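Local coordinates for Glyoxalase/bleomycin resistance protein/dioxygenase (Vibrio splendidus, PDB 2RK9) that is of unknown specific function but belongs to the glyoxalase/bleomycin resistance protein/dioxygenase superfamily and forms a two-chain assembly, at residues L67-V75 and V122-F130. The protein carries 1 engineered substitution. Residues are numbered along the deposited sequence; the frame is centred on the assembly and turned at random.
Sequences LEFPLGSGV and VQTPDGYLF
Phe69 brings CD1 and CE1 up to the carbonyls of Pro125 and Asp126 in the turn Thr124-Gly127. Its CG lies anti to the backbone N (chi1 174°), which carries the ring out to the turn, and CE1 comes to 3.1 Å from Pro125 O. Pro70, joined by a cis peptide bond, places CB over the centre of the Phe69 ring. Gly127 has no side chain, and its CA comes within 4.1 Å of Pro70 CA. Gln123 NE2 packs on Pro70 CB and reaches across the turn to donate to Gly127 O at 3.3 Å, from the side (C=O...N 102°).

Leu71 makes the direct backbone bond: its N meets Asp126 O at 2.9 Å, almost straight at 178° and in the carbonyl plane. Its side chain crosses the Tyr128 ring at a slant, with CB 3.7 Å from Tyr128 CZ. Tyr128 OH is hydrogen-bonded to Tyr12 O of the second subunit. One water bridges Leu71 O and Gly127 O. Past the type II turn Gly72-Val75, another accepts from Leu129 N and lies 2.7 Å from Val75 O. It spans the starts of parallel strands 75-80 and 129-135, before Leu129 pairs with Phe77.

The contact thus joins the loop entering the second beta-alpha-beta-beta-beta half, as expected for this superfamily, to that half's last hairpin. Hydrogen bonds from Asp126 OD2 to Ser19 OG and OD1 to Phe14 N of the second subunit satisfy the buried carboxylate. Asp126 therefore couples loop, hairpin turn and partner chain.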
loop_
_atom_site.group_PDB
_atom_site.type_symbol
_atom_site.label_atom_id
_atom_site.label_comp_id
_atom_site.label_asym_id
_atom_site.label_seq_id
_atom_site.Cartn_x
_atom_site.Cartn_y
_atom_site.Cartn_z
ATOM N N LEU B 67 -0.995 -18.363 -0.942
ATOM C CA LEU B 67 -0.009 -17.490 -1.586
ATOM C C LEU B 67 0.510 -18.090 -2.895
ATOM O O LEU B 67 1.199 -19.098 -2.866
ATOM C CB LEU B 67 1.165 -17.214 -0.641
ATOM C CG LEU B 67 0.831 -16.524 0.684
ATOM C CD1 LEU B 67 2.087 -16.323 1.518
ATOM C CD2 LEU B 67 0.135 -15.194 0.436
ATOM N N GLU B 68 0.117 -17.486 -3.968
ATOM C CA GLU B 68 0.474 -17.958 -5.300
ATOM C C GLU B 68 0.682 -16.793 -6.261
ATOM O O GLU B 68 -0.106 -15.846 -6.227
ATOM C CB GLU B 68 -0.598 -18.909 -5.835
ATOM C CG GLU B 68 -0.807 -20.149 -4.982
ATOM C CD GLU B 68 -1.883 -21.063 -5.535
ATOM O OE1 GLU B 68 -2.461 -20.728 -6.591
ATOM O OE2 GLU B 68 -2.150 -22.113 -4.913
ATOM N N PHE B 69 1.732 -16.835 -7.053
ATOM C CA PHE B 69 2.009 -15.758 -8.003
ATOM C C PHE B 69 0.832 -15.633 -8.970
ATOM O O PHE B 69 0.335 -16.633 -9.477
ATOM C CB PHE B 69 3.283 -16.059 -8.795
ATOM C CG PHE B 69 3.555 -15.067 -9.890
ATOM C CD1 PHE B 69 4.323 -13.932 -9.647
ATOM C CD2 PHE B 69 3.025 -15.255 -11.162
ATOM C CE1 PHE B 69 4.561 -13.000 -10.656
ATOM C CE2 PHE B 69 3.258 -14.327 -12.177
ATOM C CZ PHE B 69 4.025 -13.201 -11.924
ATOM N N PRO B 70 0.389 -14.403 -9.263
ATOM C CA PRO B 70 0.898 -13.126 -8.746
ATOM C C PRO B 70 0.192 -12.693 -7.464
ATOM O O PRO B 70 -1.008 -12.873 -7.320
ATOM C CB PRO B 70 0.627 -12.172 -9.899
ATOM C CG PRO B 70 -0.697 -12.675 -10.402
ATOM C CD PRO B 70 -0.521 -14.179 -10.401
ATOM N N LEU B 71 0.946 -12.123 -6.534
ATOM C CA LEU B 71 0.369 -11.652 -5.282
ATOM C C LEU B 71 -0.136 -10.226 -5.449
ATOM O O LEU B 71 0.165 -9.570 -6.448
ATOM C CB LEU B 71 1.417 -11.687 -4.171
ATOM C CG LEU B 71 1.960 -13.064 -3.814
ATOM C CD1 LEU B 71 3.116 -12.910 -2.828
ATOM C CD2 LEU B 71 0.835 -13.919 -3.223
ATOM N N GLY B 72 -0.917 -9.770 -4.470
ATOM C CA GLY B 72 -1.449 -8.415 -4.476
ATOM C C GLY B 72 -2.566 -8.091 -5.454
ATOM O O GLY B 72 -2.790 -6.920 -5.762
ATOM N N SER B 73 -3.279 -9.101 -5.936
ATOM C CA SER B 73 -4.353 -8.849 -6.888
ATOM C C SER B 73 -5.309 -7.782 -6.372
ATOM O O SER B 73 -5.696 -7.787 -5.205
ATOM C CB SER B 73 -5.130 -10.135 -7.190
ATOM O OG SER B 73 -5.750 -10.644 -6.022
ATOM N N GLY B 74 -5.669 -6.857 -7.257
ATOM C CA GLY B 74 -6.579 -5.787 -6.903
ATOM C C GLY B 74 -5.903 -4.546 -6.355
ATOM O O GLY B 74 -6.548 -3.509 -6.199
ATOM N N VAL B 75 -4.611 -4.642 -6.052
ATOM C CA VAL B 75 -3.880 -3.499 -5.508
ATOM C C VAL B 75 -2.898 -2.857 -6.486
ATOM O O VAL B 75 -2.154 -3.538 -7.193
ATOM C CB VAL B 75 -3.089 -3.877 -4.240
ATOM C CG1 VAL B 75 -2.562 -2.620 -3.561
ATOM C CG2 VAL B 75 -3.967 -4.644 -3.298
ATOM N N VAL B 122 5.128 -0.885 -12.988
ATOM C CA VAL B 122 6.015 -2.033 -13.039
ATOM C C VAL B 122 5.495 -3.122 -12.127
ATOM O O VAL B 122 4.846 -2.848 -11.125
ATOM C CB VAL B 122 7.457 -1.661 -12.604
ATOM C CG1 VAL B 122 7.490 -1.289 -11.137
ATOM C CG2 VAL B 122 8.398 -2.816 -12.881
ATOM N N GLN B 123 5.769 -4.363 -12.496
ATOM C CA GLN B 123 5.357 -5.491 -11.686
ATOM C C GLN B 123 6.620 -6.092 -11.105
ATOM O O GLN B 123 7.576 -6.358 -11.833
ATOM C CB GLN B 123 4.641 -6.538 -12.537
ATOM C CG GLN B 123 4.291 -7.787 -11.747
ATOM C CD GLN B 123 3.573 -8.813 -12.579
ATOM O OE1 GLN B 123 4.078 -9.250 -13.609
ATOM N NE2 GLN B 123 2.385 -9.204 -12.143
ATOM N N THR B 124 6.625 -6.291 -9.793
ATOM C CA THR B 124 7.776 -6.873 -9.121
ATOM C C THR B 124 7.728 -8.383 -9.358
ATOM O O THR B 124 6.710 -8.915 -9.804
ATOM C CB THR B 124 7.738 -6.586 -7.616
ATOM O OG1 THR B 124 6.725 -7.388 -6.996
ATOM C CG2 THR B 124 7.429 -5.110 -7.374
ATOM N N PRO B 125 8.825 -9.095 -9.058
ATOM C CA PRO B 125 8.859 -10.550 -9.263
ATOM C C PRO B 125 7.702 -11.318 -8.626
ATOM O O PRO B 125 7.247 -12.332 -9.161
ATOM C CB PRO B 125 10.211 -10.950 -8.669
ATOM C CG PRO B 125 11.064 -9.708 -8.901
ATOM C CD PRO B 125 10.104 -8.604 -8.511
ATOM N N ASP B 126 7.222 -10.834 -7.484
ATOM C CA ASP B 126 6.132 -11.500 -6.775
ATOM C C ASP B 126 4.750 -11.211 -7.350
ATOM O O ASP B 126 3.779 -11.870 -6.982
ATOM C CB ASP B 126 6.166 -11.104 -5.303
ATOM C CG ASP B 126 7.494 -11.427 -4.652
ATOM O OD1 ASP B 126 7.783 -12.622 -4.422
ATOM O OD2 ASP B 126 8.263 -10.483 -4.381
ATOM N N GLY B 127 4.666 -10.228 -8.244
ATOM C CA GLY B 127 3.393 -9.892 -8.857
ATOM C C GLY B 127 2.796 -8.544 -8.484
ATOM O O GLY B 127 1.822 -8.123 -9.098
ATOM N N TYR B 128 3.369 -7.868 -7.490
ATOM C CA TYR B 128 2.857 -6.564 -7.050
ATOM C C TYR B 128 2.991 -5.477 -8.113
ATOM O O TYR B 128 4.010 -5.375 -8.792
ATOM C CB TYR B 128 3.578 -6.111 -5.781
ATOM C CG TYR B 128 3.431 -7.073 -4.632
ATOM C CD1 TYR B 128 2.193 -7.275 -4.016
ATOM C CD2 TYR B 128 4.529 -7.790 -4.156
ATOM C CE1 TYR B 128 2.057 -8.162 -2.963
ATOM C CE2 TYR B 128 4.396 -8.680 -3.098
ATOM C CZ TYR B 128 3.160 -8.858 -2.510
ATOM O OH TYR B 128 3.020 -9.739 -1.471
ATOM N N LEU B 129 1.955 -4.656 -8.248
ATOM C CA LEU B 129 1.981 -3.584 -9.230
ATOM C C LEU B 129 2.217 -2.231 -8.579
ATOM O O LEU B 129 1.500 -1.846 -7.656
ATOM C CB LEU B 129 0.669 -3.548 -10.007
ATOM C CG LEU B 129 0.423 -4.730 -10.941
ATOM C CD1 LEU B 129 -0.965 -4.596 -11.545
ATOM C CD2 LEU B 129 1.489 -4.752 -12.037
ATOM N N PHE B 130 3.239 -1.530 -9.069
ATOM C CA PHE B 130 3.600 -0.205 -8.579
ATOM C C PHE B 130 3.414 0.807 -9.698
ATOM O O PHE B 130 3.882 0.599 -10.820
ATOM C CB PHE B 130 5.070 -0.173 -8.140
ATOM C CG PHE B 130 5.322 -0.746 -6.769
ATOM C CD1 PHE B 130 5.699 0.085 -5.719
ATOM C CD2 PHE B 130 5.209 -2.109 -6.535
ATOM C CE1 PHE B 130 5.960 -0.438 -4.451
ATOM C CE2 PHE B 130 5.463 -2.639 -5.280
ATOM C CZ PHE B 130 5.843 -1.804 -4.232
HETATM O O HOH W 1 -0.870 -7.912 -8.217
HETATM O O HOH W 2 -0.158 -5.255 -6.507
#